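Aminoglycoside N(3)-acetyltransferase, AAC(3)-IVa (Escherichia coli, PDB 6MN4) transfers an acetyl group from acetyl-CoA to the 3-amino group of 2-deoxystreptamine antibiotics, probably conferring resistance to gentamicin, kanamycin, tobramycin, neomycin and apramycin. Local coordinates at residues L60-W65 with G85-T90; A101-F106 with R170-L175; V142-V147 with F217-R222. The protein carries 1 engineered substitution. One frame throughout, in Å; residues are numbered along the deposited sequence.

Contact 1 (L60-W65 with G85-T90); sequences LVMPSW and GVVSDT. With AM2 (apramycin), chain G; PO4 (phosphate ion), chain M.
At the end of a central strand of the mixed sheet, Met62 and Pro63 of strand 59-63 lie against Val87 and Ser88 in the first turn of helix 86-91. The short axes of strand and helix approach to 8.2 Å and run steeply across one another at 112°. Met62 is the main link. Its chain runs extended to SD and then turns at the last torsion (chi3 57°), which swings the methyl group onto the helix; CE rests 3.6 Å from Val87 CG1 and also close to the backbone of that residue. Met62 CE also lies 3.5 Å from Ser88 N. At the start of the helix, with Gly85 as N-cap residue, Val86 N donates to phosphate O4 at 3.3 Å (152° at the hydrogen); Phe33 N binds the same ion. Just past the strand, Trp65 turns away from the helix towards apramycin, whose CC4 sits 3.5 Å above the indole plane near its rim. A helix packed on a sheet, with a ligand-binding loop following the C-terminal end of a strand that runs parallel to its neighbour 26-31, is a familiar feature of alpha/beta folds.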
loop_
_atom_site.group_PDB
_atom_site.type_symbol
_atom_site.label_atom_id
_atom_site.label_comp_id
_atom_site.label_asym_id
_atom_site.label_seq_id
_atom_site.Cartn_x
_atom_site.Cartn_y
_atom_site.Cartn_z
ATOM N N LEU A 60 -5.731 7.743 -8.599
ATOM C CA LEU A 60 -5.373 7.550 -7.202
ATOM C C LEU A 60 -5.670 6.114 -6.793
ATOM O O LEU A 60 -6.773 5.612 -7.028
ATOM C CB LEU A 60 -6.139 8.525 -6.308
ATOM C CG LEU A 60 -5.774 8.551 -4.822
ATOM C CD1 LEU A 60 -4.363 9.088 -4.623
ATOM C CD2 LEU A 60 -6.780 9.381 -4.029
ATOM N N VAL A 61 -4.681 5.454 -6.192
ATOM C CA VAL A 61 -4.822 4.082 -5.723
ATOM C C VAL A 61 -4.513 4.045 -4.234
ATOM O O VAL A 61 -3.586 4.713 -3.766
ATOM C CB VAL A 61 -3.904 3.112 -6.494
ATOM C CG1 VAL A 61 -4.257 1.668 -6.169
ATOM C CG2 VAL A 61 -4.009 3.369 -7.976
ATOM N N MET A 62 -5.303 3.278 -3.493
ATOM C CA MET A 62 -5.139 3.107 -2.060
ATOM C C MET A 62 -5.477 1.670 -1.699
ATOM O O MET A 62 -6.313 1.042 -2.361
ATOM C CB MET A 62 -6.038 4.061 -1.252
ATOM C CG MET A 62 -5.819 5.540 -1.542
ATOM S SD MET A 62 -6.970 6.641 -0.690
ATOM C CE MET A 62 -6.653 6.169 0.996
ATOM N N PRO A 63 -4.830 1.117 -0.674
ATOM C CA PRO A 63 -5.219 -0.213 -0.195
ATOM C C PRO A 63 -6.660 -0.209 0.291
ATOM O O PRO A 63 -7.196 0.818 0.715
ATOM C CB PRO A 63 -4.235 -0.483 0.951
ATOM C CG PRO A 63 -3.689 0.870 1.329
ATOM C CD PRO A 63 -3.676 1.662 0.063
ATOM N N SER A 64 -7.296 -1.377 0.218
ATOM C CA SER A 64 -8.722 -1.441 0.498
ATOM C C SER A 64 -9.140 -2.845 0.914
ATOM O O SER A 64 -10.290 -3.243 0.705
ATOM C CB SER A 64 -9.512 -0.980 -0.732
ATOM O OG SER A 64 -10.879 -0.766 -0.424
ATOM N N TRP A 65 -8.225 -3.602 1.509
ATOM C CA TRP A 65 -8.551 -4.969 1.878
ATOM C C TRP A 65 -9.248 -5.013 3.234
ATOM O O TRP A 65 -9.208 -4.062 4.020
ATOM C CB TRP A 65 -7.296 -5.844 1.896
ATOM C CG TRP A 65 -6.195 -5.353 2.788
ATOM C CD1 TRP A 65 -6.136 -5.440 4.149
ATOM C CD2 TRP A 65 -4.977 -4.719 2.374
ATOM N NE1 TRP A 65 -4.962 -4.890 4.609
ATOM C CE2 TRP A 65 -4.234 -4.443 3.540
ATOM C CE3 TRP A 65 -4.447 -4.355 1.133
ATOM C CZ2 TRP A 65 -2.991 -3.816 3.500
ATOM C CZ3 TRP A 65 -3.205 -3.736 1.095
ATOM C CH2 TRP A 65 -2.495 -3.470 2.270
ATOM N N GLY A 85 -6.683 2.783 8.133
ATOM C CA GLY A 85 -7.016 4.154 8.455
ATOM C C GLY A 85 -8.321 4.615 7.825
ATOM O O GLY A 85 -8.932 3.941 6.993
ATOM N N VAL A 86 -8.737 5.815 8.239
ATOM C CA VAL A 86 -10.015 6.358 7.792
ATOM C C VAL A 86 -9.965 6.703 6.309
ATOM O O VAL A 86 -10.917 6.438 5.566
ATOM C CB VAL A 86 -10.405 7.577 8.653
ATOM C CG1 VAL A 86 -9.273 8.591 8.698
ATOM C CG2 VAL A 86 -11.684 8.225 8.132
ATOM N N VAL A 87 -8.856 7.290 5.854
ATOM C CA VAL A 87 -8.744 7.697 4.455
ATOM C C VAL A 87 -8.919 6.497 3.534
ATOM O O VAL A 87 -9.563 6.590 2.482
ATOM C CB VAL A 87 -7.400 8.411 4.213
ATOM C CG1 VAL A 87 -7.406 9.113 2.879
ATOM C CG2 VAL A 87 -7.118 9.404 5.331
ATOM N N SER A 88 -8.356 5.350 3.919
ATOM C CA SER A 88 -8.536 4.133 3.137
ATOM C C SER A 88 -9.991 3.675 3.158
ATOM O O SER A 88 -10.562 3.352 2.110
ATOM C CB SER A 88 -7.614 3.038 3.674
ATOM O OG SER A 88 -7.438 1.995 2.733
ATOM N N ASP A 89 -10.610 3.661 4.342
ATOM C CA ASP A 89 -11.985 3.193 4.479
ATOM C C ASP A 89 -12.998 4.129 3.831
ATOM O O ASP A 89 -14.112 3.697 3.517
ATOM C CB ASP A 89 -12.322 3.011 5.959
ATOM C CG ASP A 89 -13.553 2.157 6.177
ATOM O OD1 ASP A 89 -13.736 1.159 5.449
ATOM O OD2 ASP A 89 -14.343 2.485 7.085
ATOM N N THR A 90 -12.643 5.395 3.628
ATOM C CA THR A 90 -13.564 6.359 3.042
ATOM C C THR A 90 -13.429 6.428 1.525
ATOM O O THR A 90 -14.434 6.559 0.819
ATOM C CB THR A 90 -13.331 7.741 3.673
ATOM O OG1 THR A 90 -13.980 7.792 4.951
ATOM C CG2 THR A 90 -13.863 8.868 2.789
HETATM C CA1 AM2 G . -0.677 -9.081 8.883
HETATM C CA2 AM2 G . 0.316 -9.882 9.732
HETATM C CA3 AM2 G . -0.055 -11.368 9.819
HETATM C CA4 AM2 G . -1.496 -11.586 10.158
HETATM C CA5 AM2 G . -2.425 -10.767 9.222
HETATM C CA6 AM2 G . -3.846 -11.056 9.491
HETATM C CA7 AM2 G . -4.088 -12.549 9.205
HETATM C CA8 AM2 G . -3.278 -13.432 10.186
HETATM C CA9 AM2 G . -6.109 -12.927 10.516
HETATM O OA4 AM2 G . -2.118 -9.311 9.327
HETATM O OA5 AM2 G . -1.818 -13.070 10.198
HETATM N NA2 AM2 G . 1.645 -9.768 9.132
HETATM N NA7 AM2 G . -5.511 -12.871 9.189
HETATM O OA6 AM2 G . -4.076 -10.743 10.877
HETATM O OA8 AM2 G . -3.315 -14.719 9.776
HETATM O OA1 AM2 G . -0.584 -9.512 7.604
HETATM C CB1 AM2 G . -3.746 -15.589 10.737
HETATM C CB2 AM2 G . -3.089 -15.386 12.119
HETATM C CB3 AM2 G . -3.481 -16.441 13.081
HETATM C CB4 AM2 G . -4.468 -17.422 12.537
HETATM C CB5 AM2 G . -4.052 -17.986 11.153
HETATM C CB6 AM2 G . -5.243 -18.536 10.471
HETATM O OB1 AM2 G . -3.485 -16.979 10.259
HETATM N NB4 AM2 G . -4.611 -18.549 13.493
HETATM O OB2 AM2 G . -1.654 -15.420 11.985
HETATM O OB3 AM2 G . -4.054 -15.804 14.273
HETATM O OB6 AM2 G . -5.302 -17.969 9.198
HETATM C CC1 AM2 G . -0.386 -8.474 6.610
HETATM C CC2 AM2 G . -0.825 -9.125 5.306
HETATM C CC3 AM2 G . -0.516 -8.193 4.125
HETATM C CC4 AM2 G . -1.335 -6.919 4.205
HETATM C CC5 AM2 G . -1.616 -6.377 5.622
HETATM C CC6 AM2 G . -1.164 -7.180 6.875
HETATM N NC4 AM2 G . -0.616 -5.890 3.439
HETATM N NC6 AM2 G . -0.344 -6.252 7.663
HETATM O OC2 AM2 G . -0.141 -10.344 5.155
HETATM O OC3 AM2 G . -0.838 -8.853 2.926
HETATM P P PO4 M . -6.293 6.770 11.353
HETATM O O1 PO4 M . -4.956 6.723 12.055
HETATM O O2 PO4 M . -7.069 7.982 11.814
HETATM O O3 PO4 M . -7.066 5.520 11.700
HETATM O O4 PO4 M . -6.080 6.853 9.859
#

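Contact 2 (A101-F106 with R170-L175); sequences AHPFAF and RHCTIL. With AM2 (apramycin), chain G.
Pro103 and Phe104 face Cys172 and Ile174 where a type I beta turn, His102 to Ala105, meets one strand of the beta hairpin 168-176/179-187. As the two central residues of the turn, Pro103 and Phe104 present neighbouring surfaces to the strand, and Cys172 reaches both.

The proline ring meets the strand. Its CG lies 4.0 Å from Cys172 SG, while CD meets the Ile174 methyl CG2 at 4.1 Å, the two side chains passing at a slant. Within the turn, Pro103 also covers its neighbour: its CB stands 4.2 Å above the Phe104 ring, over the centre. The phenyl ring thus has the proline on one face and brings its far end to the strand, CZ coming to 3.9 Å from Cys172 SG. The sulfur approaches obliquely, 59° off the ring normal, in a sulfur-aromatic contact. It is placed there by a chi1 of 70°, which sets SG between the backbone N and the carbonyl carbon, within contact distance of both partners. Leu121 and Pro125 add further cover to Phe104. No hydrogen bond joins the two segments; within the turn, Phe104 N makes a weak one to His102 ND1.

The strand divides its work. Cys172 and Ile174 start out toward the turn, Ile174 touching it with its CG2 branch while the end of its chain leads off, whereas His171 and Thr173 point away from it, and Thr173 OG1 is hydrogen-bonded to Val181 O of the partner strand. Arg170 and His171 extend the same strand into the apramycin pocket. The guanidinium group, paired with Asp189, holds one face beneath apramycin OB2, which hovers 3.9 Å above its centre. On the neighbouring residue, the imidazole atom His171 ND1 lies 2.8 Å from apramycin OB6.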
loop_
_atom_site.group_PDB
_atom_site.type_symbol
_atom_site.label_atom_id
_atom_site.label_comp_id
_atom_site.label_asym_id
_atom_site.label_seq_id
_atom_site.Cartn_x
_atom_site.Cartn_y
_atom_site.Cartn_z
ATOM N N ALA A 101 -12.572 -7.048 -6.485
ATOM C CA ALA A 101 -13.567 -7.972 -5.955
ATOM C C ALA A 101 -12.910 -9.213 -5.371
ATOM O O ALA A 101 -13.169 -10.334 -5.824
ATOM C CB ALA A 101 -14.570 -8.363 -7.042
ATOM N N HIS A 102 -12.058 -9.025 -4.368
ATOM C CA HIS A 102 -11.413 -10.134 -3.681
ATOM C C HIS A 102 -10.931 -9.633 -2.326
ATOM O O HIS A 102 -10.790 -8.421 -2.130
ATOM C CB HIS A 102 -10.249 -10.714 -4.513
ATOM C CG HIS A 102 -9.219 -9.704 -4.907
ATOM N ND1 HIS A 102 -8.273 -9.224 -4.027
ATOM C CD2 HIS A 102 -8.986 -9.084 -6.087
ATOM C CE1 HIS A 102 -7.505 -8.347 -4.647
ATOM N NE2 HIS A 102 -7.916 -8.243 -5.899
ATOM N N PRO A 103 -10.680 -10.539 -1.370
ATOM C CA PRO A 103 -10.352 -10.105 0.001
ATOM C C PRO A 103 -9.218 -9.102 0.101
ATOM O O PRO A 103 -9.251 -8.232 0.980
ATOM C CB PRO A 103 -9.979 -11.422 0.694
ATOM C CG PRO A 103 -10.727 -12.455 -0.045
ATOM C CD PRO A 103 -10.754 -12.008 -1.474
ATOM N N PHE A 104 -8.208 -9.198 -0.760
ATOM C CA PHE A 104 -7.040 -8.323 -0.711
ATOM C C PHE A 104 -7.185 -7.142 -1.658
ATOM O O PHE A 104 -6.243 -6.765 -2.360
ATOM C CB PHE A 104 -5.783 -9.127 -1.021
ATOM C CG PHE A 104 -5.798 -10.508 -0.429
ATOM C CD1 PHE A 104 -5.649 -10.689 0.935
ATOM C CD2 PHE A 104 -5.973 -11.623 -1.233
ATOM C CE1 PHE A 104 -5.667 -11.960 1.488
ATOM C CE2 PHE A 104 -5.989 -12.892 -0.686
ATOM C CZ PHE A 104 -5.838 -13.061 0.675
ATOM N N ALA A 105 -8.365 -6.529 -1.670
ATOM C CA ALA A 105 -8.716 -5.557 -2.689
ATOM C C ALA A 105 -7.964 -4.243 -2.503
ATOM O O ALA A 105 -7.536 -3.882 -1.403
ATOM C CB ALA A 105 -10.220 -5.287 -2.671
ATOM N N PHE A 106 -7.809 -3.529 -3.613
ATOM C CA PHE A 106 -7.402 -2.133 -3.639
ATOM C C PHE A 106 -8.560 -1.290 -4.163
ATOM O O PHE A 106 -9.549 -1.807 -4.696
ATOM C CB PHE A 106 -6.167 -1.930 -4.525
ATOM C CG PHE A 106 -4.861 -2.251 -3.851
ATOM C CD1 PHE A 106 -4.663 -3.473 -3.226
ATOM C CD2 PHE A 106 -3.814 -1.340 -3.876
ATOM C CE1 PHE A 106 -3.450 -3.768 -2.616
ATOM C CE2 PHE A 106 -2.599 -1.630 -3.274
ATOM C CZ PHE A 106 -2.416 -2.845 -2.644
ATOM N N ARG A 170 -1.199 -19.150 4.988
ATOM C CA ARG A 170 -2.253 -18.206 5.314
ATOM C C ARG A 170 -3.467 -18.535 4.453
ATOM O O ARG A 170 -3.351 -19.193 3.417
ATOM C CB ARG A 170 -1.795 -16.759 5.087
ATOM C CG ARG A 170 -0.624 -16.336 5.966
ATOM C CD ARG A 170 -1.053 -16.161 7.415
ATOM N NE ARG A 170 -0.019 -16.578 8.359
ATOM C CZ ARG A 170 0.835 -15.745 8.946
ATOM N NH1 ARG A 170 0.781 -14.447 8.687
ATOM N NH2 ARG A 170 1.741 -16.206 9.797
ATOM N N HIS A 171 -4.642 -18.085 4.887
ATOM C CA HIS A 171 -5.866 -18.443 4.186
ATOM C C HIS A 171 -6.849 -17.281 4.178
ATOM O O HIS A 171 -6.748 -16.337 4.964
ATOM C CB HIS A 171 -6.530 -19.677 4.807
ATOM C CG HIS A 171 -7.339 -19.378 6.030
ATOM N ND1 HIS A 171 -6.818 -19.462 7.303
ATOM C CD2 HIS A 171 -8.634 -19.008 6.176
ATOM C CE1 HIS A 171 -7.758 -19.157 8.181
ATOM N NE2 HIS A 171 -8.867 -18.873 7.524
ATOM N N CYS A 172 -7.805 -17.372 3.257
ATOM C CA CYS A 172 -8.951 -16.477 3.186
ATOM C C CYS A 172 -10.158 -17.318 2.785
ATOM O O CYS A 172 -10.085 -18.549 2.714
ATOM C CB CYS A 172 -8.696 -15.325 2.206
ATOM S SG CYS A 172 -8.642 -15.827 0.468
ATOM N N THR A 173 -11.281 -16.657 2.517
ATOM C CA THR A 173 -12.464 -17.375 2.072
ATOM C C THR A 173 -13.266 -16.497 1.129
ATOM O O THR A 173 -13.303 -15.271 1.271
ATOM C CB THR A 173 -13.358 -17.809 3.235
ATOM O OG1 THR A 173 -14.570 -18.366 2.717
ATOM C CG2 THR A 173 -13.709 -16.623 4.065
ATOM N N ILE A 174 -13.910 -17.145 0.164
ATOM C CA ILE A 174 -14.782 -16.470 -0.785
ATOM C C ILE A 174 -16.103 -17.222 -0.835
ATOM O O ILE A 174 -16.360 -18.093 0.004
ATOM C CB ILE A 174 -14.106 -16.355 -2.167
ATOM C CG1 ILE A 174 -13.602 -17.708 -2.692
ATOM C CG2 ILE A 174 -12.946 -15.387 -2.102
ATOM C CD1 ILE A 174 -14.640 -18.590 -3.354
ATOM N N LEU A 175 -16.950 -16.893 -1.805
ATOM C CA LEU A 175 -18.238 -17.562 -1.981
ATOM C C LEU A 175 -18.250 -18.240 -3.347
ATOM O O LEU A 175 -18.483 -17.588 -4.368
ATOM C CB LEU A 175 -19.393 -16.576 -1.834
ATOM C CG LEU A 175 -20.007 -16.555 -0.433
ATOM C CD1 LEU A 175 -21.181 -15.597 -0.350
ATOM C CD2 LEU A 175 -20.434 -17.951 -0.035
HETATM C CA1 AM2 G . -0.677 -9.081 8.883
HETATM C CA2 AM2 G . 0.316 -9.882 9.732
HETATM C CA3 AM2 G . -0.055 -11.368 9.819
HETATM C CA4 AM2 G . -1.496 -11.586 10.158
HETATM C CA5 AM2 G . -2.425 -10.767 9.222
HETATM C CA6 AM2 G . -3.846 -11.056 9.491
HETATM C CA7 AM2 G . -4.088 -12.549 9.205
HETATM C CA8 AM2 G . -3.278 -13.432 10.186
HETATM C CA9 AM2 G . -6.109 -12.927 10.516
HETATM O OA4 AM2 G . -2.118 -9.311 9.327
HETATM O OA5 AM2 G . -1.818 -13.070 10.198
HETATM N NA2 AM2 G . 1.645 -9.768 9.132
HETATM N NA7 AM2 G . -5.511 -12.871 9.189
HETATM O OA6 AM2 G . -4.076 -10.743 10.877
HETATM O OA8 AM2 G . -3.315 -14.719 9.776
HETATM O OA1 AM2 G . -0.584 -9.512 7.604
HETATM C CB1 AM2 G . -3.746 -15.589 10.737
HETATM C CB2 AM2 G . -3.089 -15.386 12.119
HETATM C CB3 AM2 G . -3.481 -16.441 13.081
HETATM C CB4 AM2 G . -4.468 -17.422 12.537
HETATM C CB5 AM2 G . -4.052 -17.986 11.153
HETATM C CB6 AM2 G . -5.243 -18.536 10.471
HETATM O OB1 AM2 G . -3.485 -16.979 10.259
HETATM N NB4 AM2 G . -4.611 -18.549 13.493
HETATM O OB2 AM2 G . -1.654 -15.420 11.985
HETATM O OB3 AM2 G . -4.054 -15.804 14.273
HETATM O OB6 AM2 G . -5.302 -17.969 9.198
HETATM C CC1 AM2 G . -0.386 -8.474 6.610
HETATM C CC2 AM2 G . -0.825 -9.125 5.306
HETATM C CC3 AM2 G . -0.516 -8.193 4.125
HETATM C CC4 AM2 G . -1.335 -6.919 4.205
HETATM C CC5 AM2 G . -1.616 -6.377 5.622
HETATM C CC6 AM2 G . -1.164 -7.180 6.875
HETATM N NC4 AM2 G . -0.616 -5.890 3.439
HETATM N NC6 AM2 G . -0.344 -6.252 7.663
HETATM O OC2 AM2 G . -0.141 -10.344 5.155
HETATM O OC3 AM2 G . -0.838 -8.853 2.926
#

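Contact 3 (V142-V147 with F217-R222); sequences VLLLGV and FARLIR
Val142, Leu143, Leu144 and Leu145 pair with Ile221, Leu220, Arg219 and Ala218 in an antiparallel ladder, the short strand axes being 4.5 Å apart. Backbone hydrogen bonds come first. Val142 with Ile221 and Leu144 with Arg219 are hydrogen-bonded pairs, each joined by two reciprocal N-H to C=O bonds; Ile221 N to Val142 O, at 2.9 Å and 169°, is nearly straight. The series ends with Gly146 N donating to Phe217 O at 2.8 Å, just past the end of the first strand.

Supplementing these are CA-H...O contacts at the intervening positions, such as Leu143 CA to Arg219 O at 3.4 Å.

Apolar contacts fall on two faces. On one, Leu143 and Leu220 slant past each other: with CG opposite the backbone N (chi1 -169°), Leu220 leans back over the ladder and lays CD1 3.7 Å from Leu143 CB. Leu143 CD1 and Leu145 CD2 both approach the methyl of Ala218. On the other face Leu144 CB lies 3.7 Å from Arg219 CB, and Leu144 CD1 approaches Ile221 CD1 more distantly.

Charge enters through Arg219, whose aliphatic part flanks Leu144 while its guanidinium group forms a salt bridge with Asp199.

The pair sits in the mixed sheet between strand 26-31, which runs parallel to 141-145, and strand 208-213, antiparallel to 216-222. Helix 9-19 covers the Leu143, Ala218 and Leu220 face through Leu16 and Leu19; His149, in a loop, touches Leu144 and Ile221 on the other.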
loop_
_atom_site.group_PDB
_atom_site.type_symbol
_atom_site.label_atom_id
_atom_site.label_comp_id
_atom_site.label_asym_id
_atom_site.label_seq_id
_atom_site.Cartn_x
_atom_site.Cartn_y
_atom_site.Cartn_z
ATOM N N VAL A 142 4.551 5.874 -5.215
ATOM C CA VAL A 142 4.083 5.389 -3.923
ATOM C C VAL A 142 4.270 6.520 -2.924
ATOM O O VAL A 142 5.379 7.046 -2.774
ATOM C CB VAL A 142 4.836 4.124 -3.481
ATOM C CG1 VAL A 142 4.314 3.626 -2.145
ATOM C CG2 VAL A 142 4.715 3.046 -4.538
ATOM N N LEU A 143 3.190 6.897 -2.252
ATOM C CA LEU A 143 3.190 8.011 -1.311
ATOM C C LEU A 143 2.953 7.463 0.091
ATOM O O LEU A 143 1.842 7.030 0.416
ATOM C CB LEU A 143 2.124 9.037 -1.686
ATOM C CG LEU A 143 1.962 10.210 -0.718
ATOM C CD1 LEU A 143 3.319 10.812 -0.405
ATOM C CD2 LEU A 143 1.025 11.255 -1.299
ATOM N N LEU A 144 3.999 7.486 0.915
ATOM C CA LEU A 144 3.896 7.097 2.315
ATOM C C LEU A 144 3.553 8.334 3.140
ATOM O O LEU A 144 4.300 9.317 3.145
ATOM C CB LEU A 144 5.193 6.447 2.790
ATOM C CG LEU A 144 5.500 5.133 2.072
ATOM C CD1 LEU A 144 6.681 4.424 2.715
ATOM C CD2 LEU A 144 4.264 4.239 2.053
ATOM N N LEU A 145 2.428 8.271 3.845
ATOM C CA LEU A 145 1.709 9.451 4.328
ATOM C C LEU A 145 1.517 9.310 5.837
ATOM O O LEU A 145 0.464 8.861 6.298
ATOM C CB LEU A 145 0.386 9.558 3.576
ATOM C CG LEU A 145 -0.388 10.859 3.470
ATOM C CD1 LEU A 145 -0.934 11.208 4.798
ATOM C CD2 LEU A 145 0.536 11.938 2.977
ATOM N N GLY A 146 2.535 9.690 6.607
ATOM C CA GLY A 146 2.488 9.460 8.036
ATOM C C GLY A 146 2.739 8.027 8.440
ATOM O O GLY A 146 2.479 7.657 9.589
ATOM N N VAL A 147 3.232 7.206 7.517
ATOM C CA VAL A 147 3.535 5.805 7.769
ATOM C C VAL A 147 4.920 5.503 7.219
ATOM O O VAL A 147 5.388 6.143 6.272
ATOM C CB VAL A 147 2.493 4.863 7.130
ATOM C CG1 VAL A 147 1.156 4.998 7.826
ATOM C CG2 VAL A 147 2.359 5.157 5.644
ATOM N N PHE A 217 4.558 13.496 8.145
ATOM C CA PHE A 217 5.780 13.273 7.388
ATOM C C PHE A 217 5.473 12.380 6.193
ATOM O O PHE A 217 4.834 11.333 6.339
ATOM C CB PHE A 217 6.836 12.633 8.288
ATOM C CG PHE A 217 8.127 12.317 7.591
ATOM C CD1 PHE A 217 8.775 13.276 6.830
ATOM C CD2 PHE A 217 8.704 11.065 7.716
ATOM C CE1 PHE A 217 9.972 12.988 6.198
ATOM C CE2 PHE A 217 9.900 10.772 7.086
ATOM C CZ PHE A 217 10.534 11.734 6.326
ATOM N N ALA A 218 5.916 12.792 5.008
ATOM C CA ALA A 218 5.548 12.124 3.769
ATOM C C ALA A 218 6.783 11.617 3.030
ATOM O O ALA A 218 7.791 12.322 2.924
ATOM C CB ALA A 218 4.743 13.062 2.865
ATOM N N ARG A 219 6.690 10.390 2.518
ATOM C CA ARG A 219 7.733 9.772 1.704
ATOM C C ARG A 219 7.157 9.420 0.339
ATOM O O ARG A 219 6.164 8.691 0.251
ATOM C CB ARG A 219 8.289 8.519 2.381
ATOM C CG ARG A 219 9.167 8.802 3.582
ATOM C CD ARG A 219 9.555 7.506 4.268
ATOM N NE ARG A 219 9.223 7.524 5.688
ATOM C CZ ARG A 219 9.892 6.845 6.612
ATOM N NH1 ARG A 219 10.928 6.096 6.258
ATOM N NH2 ARG A 219 9.523 6.909 7.886
ATOM N N LEU A 220 7.781 9.933 -0.720
ATOM C CA LEU A 220 7.332 9.698 -2.087
ATOM C C LEU A 220 8.434 8.989 -2.860
ATOM O O LEU A 220 9.535 9.530 -3.011
ATOM C CB LEU A 220 6.950 11.009 -2.774
ATOM C CG LEU A 220 6.215 10.813 -4.101
ATOM C CD1 LEU A 220 4.890 10.116 -3.860
ATOM C CD2 LEU A 220 6.005 12.133 -4.818
ATOM N N ILE A 221 8.139 7.779 -3.343
ATOM C CA ILE A 221 9.100 6.965 -4.083
ATOM C C ILE A 221 8.401 6.317 -5.273
ATOM O O ILE A 221 7.266 5.840 -5.156
ATOM C CB ILE A 221 9.745 5.870 -3.205
ATOM C CG1 ILE A 221 10.042 6.377 -1.789
ATOM C CG2 ILE A 221 11.004 5.353 -3.866
ATOM C CD1 ILE A 221 8.955 6.057 -0.773
ATOM N N ARG A 222 9.089 6.276 -6.410
ATOM C CA ARG A 222 8.563 5.582 -7.579
ATOM C C ARG A 222 8.477 4.083 -7.315
ATOM O O ARG A 222 9.375 3.488 -6.711
ATOM C CB ARG A 222 9.436 5.859 -8.802
ATOM C CG ARG A 222 9.635 7.338 -9.078
ATOM C CD ARG A 222 9.872 7.620 -10.553
ATOM N NE ARG A 222 10.952 6.813 -11.110
ATOM C CZ ARG A 222 10.790 5.908 -12.069
ATOM N NH1 ARG A 222 9.585 5.695 -12.581
ATOM N NH2 ARG A 222 11.830 5.218 -12.517
#

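How the contacts relate
Two of the three contacts rest on the seven-stranded mixed sheet, while contact 2 joins a loop to a separate hairpin. Contacts 1 and 3 reach that same sheet without touching, their centres 14 Å apart, with strand 26-31 between strands 59-63 and 141-145. Contacts 1 and 2 do touch: Trp65 CB lies 3.2 Å from Pro103 O, and both contribute residues to the apramycin pocket, Trp65 from the first and Arg170 with His171 from the second. Contact 3 stands farther back, the Leu144 side chain about 11 Å from the drug, and lies across the chain's centre from contact 2, about 26 Å between centres.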